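Local coordinates for biofilm-associated surface protein (Staphylococcus aureus, PDB 7C7U), which is a cell wall-anchored, calcium-binding surface protein that takes part in biofilm formation, probably by switching between a folded state and amyloid-like assembly, at residues 454-465 with 475-486; 521-532 with 593-604. One frame throughout, in Å; residues are numbered along the deposited sequence.

Contact 1: 454-465 with 475-486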
loop_
_atom_site.group_PDB
_atom_site.type_symbol
_atom_site.label_atom_id
_atom_site.label_comp_id
_atom_site.label_asym_id
_atom_site.label_seq_id
_atom_site.Cartn_x
_atom_site.Cartn_y
_atom_site.Cartn_z
ATOM N N LEU A 454 20.591 2.659 -6.500
ATOM C CA LEU A 454 19.350 3.302 -6.913
ATOM C C LEU A 454 18.270 2.235 -7.037
ATOM O O LEU A 454 18.466 1.222 -7.718
ATOM C CB LEU A 454 19.503 4.039 -8.248
ATOM C CG LEU A 454 20.564 5.147 -8.286
ATOM C CD1 LEU A 454 20.751 5.657 -9.716
ATOM C CD2 LEU A 454 20.227 6.292 -7.319
ATOM N N LYS A 455 17.138 2.468 -6.394
ATOM C CA LYS A 455 16.036 1.514 -6.370
ATOM C C LYS A 455 14.963 1.915 -7.381
ATOM O O LYS A 455 14.936 3.041 -7.876
ATOM C CB LYS A 455 15.478 1.415 -4.952
ATOM C CG LYS A 455 16.561 1.075 -3.938
ATOM C CD LYS A 455 17.352 -0.154 -4.399
ATOM C CE LYS A 455 18.669 -0.290 -3.665
ATOM N NZ LYS A 455 19.328 -1.614 -3.897
ATOM N N GLU A 456 14.054 0.970 -7.669
ATOM C CA GLU A 456 13.301 1.010 -8.926
ATOM C C GLU A 456 12.542 2.324 -9.118
ATOM O O GLU A 456 12.364 2.774 -10.256
ATOM C CB GLU A 456 12.345 -0.186 -9.009
ATOM C CG GLU A 456 11.770 -0.446 -10.418
ATOM C CD GLU A 456 10.355 0.087 -10.644
ATOM O OE1 GLU A 456 10.010 1.164 -10.109
ATOM O OE2 GLU A 456 9.584 -0.582 -11.375
ATOM N N GLY A 457 12.104 2.962 -8.043
ATOM C CA GLY A 457 11.380 4.200 -8.264
ATOM C C GLY A 457 12.200 5.474 -8.235
ATOM O O GLY A 457 11.637 6.570 -8.363
ATOM N N ALA A 458 13.518 5.370 -8.075
ATOM C CA ALA A 458 14.340 6.553 -7.863
ATOM C C ALA A 458 14.198 7.550 -9.010
ATOM O O ALA A 458 14.061 7.173 -10.177
ATOM C CB ALA A 458 15.807 6.150 -7.690
ATOM N N ALA A 459 14.221 8.832 -8.654
ATOM C CA ALA A 459 14.271 9.925 -9.611
ATOM C C ALA A 459 15.658 10.001 -10.257
ATOM O O ALA A 459 16.584 9.265 -9.907
ATOM C CB ALA A 459 13.931 11.240 -8.913
ATOM N N THR A 460 15.806 10.903 -11.228
ATOM C CA THR A 460 17.120 11.141 -11.817
ATOM C C THR A 460 17.965 11.948 -10.839
ATOM O O THR A 460 17.559 13.029 -10.398
ATOM C CB THR A 460 16.997 11.863 -13.159
ATOM O OG1 THR A 460 16.580 10.927 -14.158
ATOM C CG2 THR A 460 18.352 12.451 -13.575
ATOM N N GLN A 461 19.127 11.413 -10.486
ATOM C CA GLN A 461 19.996 12.022 -9.489
ATOM C C GLN A 461 21.098 12.832 -10.154
ATOM O O GLN A 461 21.493 12.562 -11.293
ATOM C CB GLN A 461 20.631 10.964 -8.587
ATOM C CG GLN A 461 19.677 9.889 -8.110
ATOM C CD GLN A 461 18.739 10.391 -7.032
ATOM O OE1 GLN A 461 19.154 11.083 -6.096
ATOM N NE2 GLN A 461 17.463 10.047 -7.158
ATOM N N THR A 462 21.590 13.830 -9.418
ATOM C CA THR A 462 22.772 14.594 -9.790
ATOM C C THR A 462 23.853 14.386 -8.735
ATOM O O THR A 462 23.613 14.575 -7.537
ATOM C CB THR A 462 22.443 16.085 -9.952
ATOM O OG1 THR A 462 21.407 16.235 -10.931
ATOM C CG2 THR A 462 23.699 16.883 -10.388
ATOM N N ALA A 463 25.039 13.999 -9.187
ATOM C CA ALA A 463 26.181 13.836 -8.307
ATOM C C ALA A 463 27.009 15.110 -8.316
ATOM O O ALA A 463 27.237 15.713 -9.373
ATOM C CB ALA A 463 27.046 12.645 -8.733
ATOM N N LYS A 464 27.465 15.502 -7.133
ATOM C CA LYS A 464 28.247 16.710 -6.939
ATOM C C LYS A 464 29.484 16.359 -6.132
ATOM O O LYS A 464 29.397 15.613 -5.148
ATOM C CB LYS A 464 27.449 17.795 -6.195
ATOM C CG LYS A 464 26.056 18.090 -6.755
ATOM C CD LYS A 464 25.157 18.556 -5.634
ATOM C CE LYS A 464 23.820 19.055 -6.115
ATOM N NZ LYS A 464 22.968 19.373 -4.923
ATOM N N VAL A 465 30.626 16.895 -6.550
ATOM C CA VAL A 465 31.856 16.843 -5.767
ATOM C C VAL A 465 32.045 18.207 -5.110
ATOM O O VAL A 465 32.058 19.244 -5.784
ATOM C CB VAL A 465 33.061 16.444 -6.633
ATOM C CG1 VAL A 465 34.358 16.446 -5.808
ATOM C CG2 VAL A 465 32.824 15.058 -7.242
ATOM N N THR A 475 29.995 18.506 -11.179
ATOM C CA THR A 475 28.658 17.911 -11.140
ATOM C C THR A 475 28.448 17.032 -12.368
ATOM O O THR A 475 29.033 17.270 -13.434
ATOM C CB THR A 475 27.535 18.968 -11.097
ATOM O OG1 THR A 475 27.462 19.649 -12.359
ATOM C CG2 THR A 475 27.764 19.990 -9.984
ATOM N N ALA A 476 27.586 16.023 -12.220
ATOM C CA ALA A 476 27.222 15.158 -13.337
ATOM C C ALA A 476 25.880 14.498 -13.048
ATOM O O ALA A 476 25.413 14.462 -11.908
ATOM C CB ALA A 476 28.287 14.095 -13.597
ATOM N N THR A 477 25.276 13.944 -14.101
ATOM C CA THR A 477 24.070 13.140 -13.943
ATOM C C THR A 477 24.455 11.691 -13.675
ATOM O O THR A 477 25.261 11.105 -14.409
ATOM C CB THR A 477 23.168 13.224 -15.181
ATOM O OG1 THR A 477 22.746 14.577 -15.376
ATOM C CG2 THR A 477 21.919 12.344 -14.996
ATOM N N VAL A 478 23.869 11.116 -12.625
ATOM C CA VAL A 478 24.072 9.702 -12.340
ATOM C C VAL A 478 23.355 8.876 -13.397
ATOM O O VAL A 478 22.187 9.135 -13.722
ATOM C CB VAL A 478 23.570 9.355 -10.927
ATOM C CG1 VAL A 478 23.977 7.927 -10.534
ATOM C CG2 VAL A 478 24.084 10.363 -9.914
ATOM N N ASN A 479 24.060 7.892 -13.955
ATOM C CA ASN A 479 23.455 6.974 -14.911
ATOM C C ASN A 479 22.391 6.123 -14.223
ATOM O O ASN A 479 22.342 6.022 -12.995
ATOM C CB ASN A 479 24.522 6.078 -15.536
ATOM C CG ASN A 479 25.702 6.868 -16.051
ATOM O OD1 ASN A 479 25.526 7.839 -16.787
ATOM N ND2 ASN A 479 26.917 6.470 -15.655
ATOM N N SER A 480 21.533 5.495 -15.036
ATOM C CA SER A 480 20.417 4.761 -14.444
ATOM C C SER A 480 20.901 3.551 -13.649
ATOM O O SER A 480 20.245 3.147 -12.684
ATOM C CB SER A 480 19.418 4.329 -15.520
ATOM O OG SER A 480 19.848 3.147 -16.169
ATOM N N ASP A 481 22.064 2.994 -13.991
ATOM C CA ASP A 481 22.607 1.857 -13.252
ATOM C C ASP A 481 23.327 2.264 -11.959
ATOM O O ASP A 481 23.936 1.408 -11.309
ATOM C CB ASP A 481 23.544 1.035 -14.151
ATOM C CG ASP A 481 24.815 1.795 -14.562
ATOM O OD1 ASP A 481 25.006 2.969 -14.162
ATOM O OD2 ASP A 481 25.627 1.209 -15.316
ATOM N N GLY A 482 23.271 3.539 -11.569
ATOM C CA GLY A 482 23.914 4.000 -10.363
ATOM C C GLY A 482 25.317 4.558 -10.542
ATOM O O GLY A 482 25.797 5.264 -9.652
ATOM N N THR A 483 25.995 4.255 -11.644
ATOM C CA THR A 483 27.361 4.752 -11.817
ATOM C C THR A 483 27.375 6.248 -12.134
ATOM O O THR A 483 26.405 6.815 -12.648
ATOM C CB THR A 483 28.083 4.004 -12.940
ATOM O OG1 THR A 483 27.402 4.227 -14.179
ATOM C CG2 THR A 483 28.153 2.517 -12.646
ATOM N N PHE A 484 28.513 6.887 -11.836
ATOM C CA PHE A 484 28.696 8.288 -12.184
ATOM C C PHE A 484 30.169 8.581 -12.462
ATOM O O PHE A 484 31.074 7.890 -11.984
ATOM C CB PHE A 484 28.165 9.232 -11.097
ATOM C CG PHE A 484 28.679 8.931 -9.717
ATOM C CD1 PHE A 484 29.914 9.412 -9.300
ATOM C CD2 PHE A 484 27.910 8.206 -8.819
ATOM C CE1 PHE A 484 30.383 9.142 -8.023
ATOM C CE2 PHE A 484 28.371 7.942 -7.549
ATOM C CZ PHE A 484 29.606 8.410 -7.147
ATOM N N SER A 485 30.383 9.636 -13.242
ATOM C CA SER A 485 31.709 10.114 -13.647
ATOM C C SER A 485 31.621 11.634 -13.644
ATOM O O SER A 485 31.028 12.223 -14.554
ATOM C CB SER A 485 32.099 9.576 -15.014
ATOM O OG SER A 485 31.905 8.172 -15.062
ATOM N N VAL A 486 32.141 12.252 -12.588
ATOM C CA VAL A 486 32.077 13.699 -12.404
ATOM C C VAL A 486 33.401 14.297 -12.856
ATOM O O VAL A 486 34.456 13.972 -12.291
ATOM C CB VAL A 486 31.802 14.068 -10.937
ATOM C CG1 VAL A 486 31.734 15.573 -10.788
ATOM C CG2 VAL A 486 30.504 13.375 -10.413
HETATM O O HOH W 1 19.986 8.946 -11.715
#
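Ala463 and Ala476 form the hydrogen-bonded pair that ties strand 462-465 to strand 475-477. Ala463 N donates to Ala476 O at 2.8 Å. Ala476 N returns a bond to Ala463 O at 2.9 Å. Beyond the end of the strands Val478 N still reaches Gln461 O, at 3.1 Å. A water extends this ladder by accepting from Gln461 N and donating to Val478 O.

The apolar contacts join this pair of strands to strand 483-486, which crosses strand 462-465 at 44° and 7.9 Å between axes. Ala463 CB sits 4.1 Å above one face of the Phe484 ring, offset toward its rim. Val478 CG2 and Val486 CG2 also touch this methyl. Val465 CG2 packs against Val486 CG1 at 3.7 Å. Ile500 and Ile498 of strand 494-501 add to the same core. At the loop end, Leu454 points its CB at 475-486, and chi1 of -59° with an extended chi2 of 172° carries CD1 onto Gly482 CA (3.6 Å) and near Val478 CG1.

On the face that carries Thr462, Lys464, Thr475 and Thr477, Lys464 CG passes Thr475 CG2. The ammonium of Lys464 is held by a salt bridge to Asp501. Just before the strand, Thr460 CG2 meets Thr477 CG2.

Within 475-486, a type I turn from Asn479 to Gly482 reverses the chain. Asp481 OD1 accepts from both Thr483 N and Thr483 OG1, the first of these bonds closing an Asx turn. Asn479 ND2 donates to Thr483 OG1 in its amide plane.

The arrangement is an antiparallel beta hairpin whose chain, after its second strand, turns at 479-482 and crosses to the facing layer. The strand order is consistent with an immunoglobulin-like beta sandwich.

Contact 2: 521-532 with 593-604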
loop_
_atom_site.group_PDB
_atom_site.type_symbol
_atom_site.label_atom_id
_atom_site.label_comp_id
_atom_site.label_asym_id
_atom_site.label_seq_id
_atom_site.Cartn_x
_atom_site.Cartn_y
_atom_site.Cartn_z
ATOM N N LEU A 521 49.395 6.132 -4.369
ATOM C CA LEU A 521 48.599 5.164 -5.124
ATOM C C LEU A 521 47.468 4.659 -4.237
ATOM O O LEU A 521 47.639 3.695 -3.478
ATOM C CB LEU A 521 49.467 4.014 -5.633
ATOM C CG LEU A 521 48.733 2.930 -6.418
ATOM C CD1 LEU A 521 47.985 3.516 -7.617
ATOM C CD2 LEU A 521 49.697 1.830 -6.843
ATOM N N PRO A 522 46.296 5.281 -4.313
ATOM C CA PRO A 522 45.180 4.856 -3.464
ATOM C C PRO A 522 44.628 3.505 -3.894
ATOM O O PRO A 522 44.824 3.045 -5.021
ATOM C CB PRO A 522 44.142 5.969 -3.658
ATOM C CG PRO A 522 44.410 6.506 -5.012
ATOM C CD PRO A 522 45.927 6.397 -5.203
ATOM N N ALA A 523 43.928 2.866 -2.962
ATOM C CA ALA A 523 43.249 1.624 -3.280
ATOM C C ALA A 523 42.193 1.884 -4.352
ATOM O O ALA A 523 41.577 2.956 -4.370
ATOM C CB ALA A 523 42.604 1.028 -2.026
ATOM N N PRO A 524 42.008 0.967 -5.296
ATOM C CA PRO A 524 40.888 1.107 -6.235
ATOM C C PRO A 524 39.573 0.722 -5.561
ATOM O O PRO A 524 39.551 0.487 -4.347
ATOM C CB PRO A 524 41.258 0.140 -7.368
ATOM C CG PRO A 524 42.082 -0.915 -6.685
ATOM C CD PRO A 524 42.820 -0.234 -5.565
ATOM N N SER A 525 38.482 0.668 -6.328
ATOM C CA SER A 525 37.193 0.181 -5.834
ATOM C C SER A 525 36.503 -0.621 -6.931
ATOM O O SER A 525 36.832 -0.503 -8.114
ATOM C CB SER A 525 36.275 1.322 -5.356
ATOM O OG SER A 525 35.940 2.212 -6.413
ATOM N N ILE A 526 35.548 -1.460 -6.519
ATOM C CA ILE A 526 34.777 -2.308 -7.425
ATOM C C ILE A 526 33.312 -1.908 -7.332
ATOM O O ILE A 526 32.771 -1.781 -6.229
ATOM C CB ILE A 526 34.948 -3.802 -7.085
ATOM C CG1 ILE A 526 36.428 -4.165 -7.003
ATOM C CG2 ILE A 526 34.255 -4.680 -8.109
ATOM C CD1 ILE A 526 36.694 -5.486 -6.317
ATOM N N ASN A 527 32.672 -1.704 -8.481
ATOM C CA ASN A 527 31.241 -1.437 -8.478
ATOM C C ASN A 527 30.471 -2.731 -8.196
ATOM O O ASN A 527 30.973 -3.827 -8.458
ATOM C CB ASN A 527 30.790 -0.842 -9.812
ATOM C CG ASN A 527 31.264 0.585 -10.011
ATOM O OD1 ASN A 527 31.805 1.212 -9.097
ATOM N ND2 ASN A 527 31.031 1.116 -11.206
ATOM N N PRO A 528 29.254 -2.632 -7.655
ATOM C CA PRO A 528 28.478 -3.847 -7.364
ATOM C C PRO A 528 28.347 -4.741 -8.595
ATOM O O PRO A 528 28.283 -4.263 -9.730
ATOM C CB PRO A 528 27.123 -3.298 -6.911
ATOM C CG PRO A 528 27.443 -1.956 -6.327
ATOM C CD PRO A 528 28.573 -1.413 -7.171
ATOM N N VAL A 529 28.364 -6.054 -8.363
ATOM C CA VAL A 529 28.330 -7.053 -9.425
ATOM C C VAL A 529 27.285 -8.102 -9.059
ATOM O O VAL A 529 27.288 -8.609 -7.934
ATOM C CB VAL A 529 29.710 -7.718 -9.624
ATOM C CG1 VAL A 529 29.637 -8.792 -10.700
ATOM C CG2 VAL A 529 30.789 -6.676 -9.960
ATOM N N ASP A 530 26.397 -8.429 -9.997
ATOM C CA ASP A 530 25.447 -9.517 -9.791
ATOM C C ASP A 530 25.718 -10.642 -10.785
ATOM O O ASP A 530 26.511 -10.500 -11.724
ATOM C CB ASP A 530 23.978 -9.041 -9.872
ATOM C CG ASP A 530 23.575 -8.503 -11.248
ATOM O OD1 ASP A 530 23.971 -9.063 -12.292
ATOM O OD2 ASP A 530 22.809 -7.517 -11.281
ATOM N N ASP A 531 25.037 -11.774 -10.561
ATOM C CA ASP A 531 25.262 -13.002 -11.318
ATOM C C ASP A 531 24.661 -12.968 -12.716
ATOM O O ASP A 531 24.561 -14.021 -13.357
ATOM C CB ASP A 531 24.725 -14.217 -10.549
ATOM C CG ASP A 531 23.299 -14.031 -10.063
ATOM O OD1 ASP A 531 22.466 -13.494 -10.819
ATOM O OD2 ASP A 531 23.011 -14.436 -8.919
ATOM N N ASN A 532 24.251 -11.791 -13.190
ATOM C CA ASN A 532 23.873 -11.585 -14.578
ATOM C C ASN A 532 24.875 -10.707 -15.318
ATOM O O ASN A 532 24.809 -10.613 -16.549
ATOM C CB ASN A 532 22.472 -10.950 -14.646
ATOM C CG ASN A 532 21.772 -11.187 -15.974
ATOM O OD1 ASN A 532 22.059 -12.154 -16.682
ATOM N ND2 ASN A 532 20.841 -10.301 -16.316
ATOM N N SER A 593 49.035 -0.583 -4.436
ATOM C CA SER A 593 48.051 -0.042 -3.512
ATOM C C SER A 593 47.649 -1.064 -2.453
ATOM O O SER A 593 47.912 -2.262 -2.566
ATOM C CB SER A 593 46.797 0.394 -4.269
ATOM O OG SER A 593 45.958 -0.733 -4.495
ATOM N N ASP A 594 46.991 -0.560 -1.409
ATOM C CA ASP A 594 46.251 -1.408 -0.489
ATOM C C ASP A 594 45.082 -2.101 -1.203
ATOM O O ASP A 594 44.694 -1.752 -2.322
ATOM C CB ASP A 594 45.728 -0.590 0.688
ATOM C CG ASP A 594 46.828 -0.174 1.639
ATOM O OD1 ASP A 594 47.861 -0.874 1.687
ATOM O OD2 ASP A 594 46.656 0.848 2.338
ATOM N N VAL A 595 44.523 -3.107 -0.528
ATOM C CA VAL A 595 43.391 -3.837 -1.080
ATOM C C VAL A 595 42.137 -2.974 -1.007
ATOM O O VAL A 595 41.925 -2.226 -0.043
ATOM C CB VAL A 595 43.204 -5.175 -0.338
ATOM C CG1 VAL A 595 42.705 -4.954 1.087
ATOM C CG2 VAL A 595 42.263 -6.091 -1.107
ATOM N N SER A 596 41.303 -3.064 -2.036
ATOM C CA SER A 596 40.025 -2.370 -2.013
ATOM C C SER A 596 39.085 -3.004 -0.988
ATOM O O SER A 596 39.299 -4.124 -0.511
ATOM C CB SER A 596 39.377 -2.397 -3.396
ATOM O OG SER A 596 38.974 -3.710 -3.748
ATOM N N ASP A 597 38.037 -2.263 -0.646
ATOM C CA ASP A 597 36.922 -2.853 0.080
ATOM C C ASP A 597 36.371 -4.036 -0.708
ATOM O O ASP A 597 36.299 -4.007 -1.943
ATOM C CB ASP A 597 35.828 -1.810 0.308
ATOM C CG ASP A 597 36.266 -0.701 1.246
ATOM O OD1 ASP A 597 37.052 -0.983 2.176
ATOM O OD2 ASP A 597 35.817 0.451 1.061
ATOM N N GLN A 598 35.998 -5.090 0.010
ATOM C CA GLN A 598 35.472 -6.273 -0.656
ATOM C C GLN A 598 34.072 -6.005 -1.205
ATOM O O GLN A 598 33.323 -5.170 -0.691
ATOM C CB GLN A 598 35.444 -7.462 0.303
ATOM C CG GLN A 598 34.310 -7.431 1.328
ATOM C CD GLN A 598 34.150 -8.759 2.058
ATOM O OE1 GLN A 598 35.130 -9.342 2.534
ATOM N NE2 GLN A 598 32.914 -9.249 2.135
ATOM N N ILE A 599 33.737 -6.714 -2.281
ATOM C CA ILE A 599 32.435 -6.635 -2.929
ATOM C C ILE A 599 31.917 -8.055 -3.110
ATOM O O ILE A 599 32.636 -8.920 -3.625
ATOM C CB ILE A 599 32.510 -5.907 -4.286
ATOM C CG1 ILE A 599 32.850 -4.434 -4.080
ATOM C CG2 ILE A 599 31.201 -6.030 -5.039
ATOM C CD1 ILE A 599 31.811 -3.686 -3.262
ATOM N N THR A 600 30.683 -8.298 -2.681
ATOM C CA THR A 600 30.063 -9.613 -2.799
ATOM C C THR A 600 29.087 -9.621 -3.968
ATOM O O THR A 600 28.240 -8.731 -4.080
ATOM C CB THR A 600 29.346 -10.008 -1.507
ATOM O OG1 THR A 600 30.270 -9.963 -0.413
ATOM C CG2 THR A 600 28.784 -11.415 -1.625
ATOM N N VAL A 601 29.214 -10.623 -4.837
ATOM C CA VAL A 601 28.294 -10.747 -5.956
ATOM C C VAL A 601 26.914 -11.098 -5.420
ATOM O O VAL A 601 26.768 -11.957 -4.542
ATOM C CB VAL A 601 28.799 -11.793 -6.961
ATOM C CG1 VAL A 601 27.866 -11.875 -8.167
ATOM C CG2 VAL A 601 30.227 -11.459 -7.398
ATOM N N THR A 602 25.895 -10.420 -5.932
ATOM C CA THR A 602 24.538 -10.587 -5.440
ATOM C C THR A 602 23.676 -11.305 -6.466
ATOM O O THR A 602 24.082 -11.560 -7.602
ATOM C CB THR A 602 23.911 -9.233 -5.086
ATOM O OG1 THR A 602 23.817 -8.431 -6.272
ATOM C CG2 THR A 602 24.738 -8.515 -4.022
ATOM N N ASP A 603 22.464 -11.631 -6.031
ATOM C CA ASP A 603 21.492 -12.303 -6.878
ATOM C C ASP A 603 20.812 -11.263 -7.763
ATOM O O ASP A 603 20.218 -10.304 -7.256
ATOM C CB ASP A 603 20.480 -13.049 -6.011
ATOM C CG ASP A 603 19.486 -13.843 -6.826
ATOM O OD1 ASP A 603 19.840 -14.947 -7.298
ATOM O OD2 ASP A 603 18.350 -13.359 -6.997
ATOM N N ALA A 604 20.899 -11.454 -9.082
ATOM C CA ALA A 604 20.478 -10.432 -10.035
ATOM C C ALA A 604 18.978 -10.162 -10.028
ATOM O O ALA A 604 18.542 -9.205 -10.679
ATOM C CB ALA A 604 20.914 -10.823 -11.449
HETATM O O HOH W 2 47.092 2.435 -1.235
HETATM O O HOH W 3 35.743 -1.597 -3.657
HETATM O O HOH W 4 27.905 -6.667 -5.863
HETATM O O HOH W 5 20.598 -15.729 -9.855
#
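Ile526 and Ile599 face each other where two edge strands run side by side, 14° apart in direction. They join the two layers of a domain consistent with an immunoglobulin-like beta sandwich. With chi1 -67° Ile599 turns CG1 across to Ile526, 3.7 Å from its CB and nearer still to its carbonyl O. Val601 directs CG1 at the backbone of Val529 and Asp530, while its CG2 approaches Val529 CG1 more loosely.

Toward the start of both segments, Ser596 CB abuts Pro524 O. Ser593 CB lies against Pro522 O, and Ser593 OG donates to Asp594 O and accepts from Ala586 N. Waters bridge Leu521 O to Asp594 N, Ile526 N to Asp597 O, and Val529 N to Thr600 O.

At the far end Asp530 and Thr602 form a single backbone bridge. Thr602 N donates to Val529 O at 3.0 Å, and Asp531 N to Thr602 O at 3.1 Å. Asp530 OD1 closes an Asx turn by accepting from Asn532 N. Asp531 OD2 and Asp603 OD1 are 3.6 Å apart. These like charges would repel, probably eased by a water donating to both, weakly to Asp531. Ala604 N donates a hydrogen bond to Asp531 OD1 at 3.1 Å, from above the carboxylate plane.

How the contacts relate
Both segments of contact 1 precede those of contact 2 along the chain. Their centres are about 19 Å apart. Contact 1 belongs to a sandwich-like domain, its sheet curled so that 472-477 and 483-487 are the outermost strands. This domain lies beside the calcium sites and supplies Glu509 to one of them. Contact 2 belongs to the next domain, where strands 525-526 and 591-600 are the edges of separate sheets. The domains meet where Thr483 CG2 packs on Asn527 ND2 at 3.5 Å, and Ser525 touches Ala439 of strand 437-442. Two consecutive beta domains are thus in direct contact at the C-terminal end of the chain.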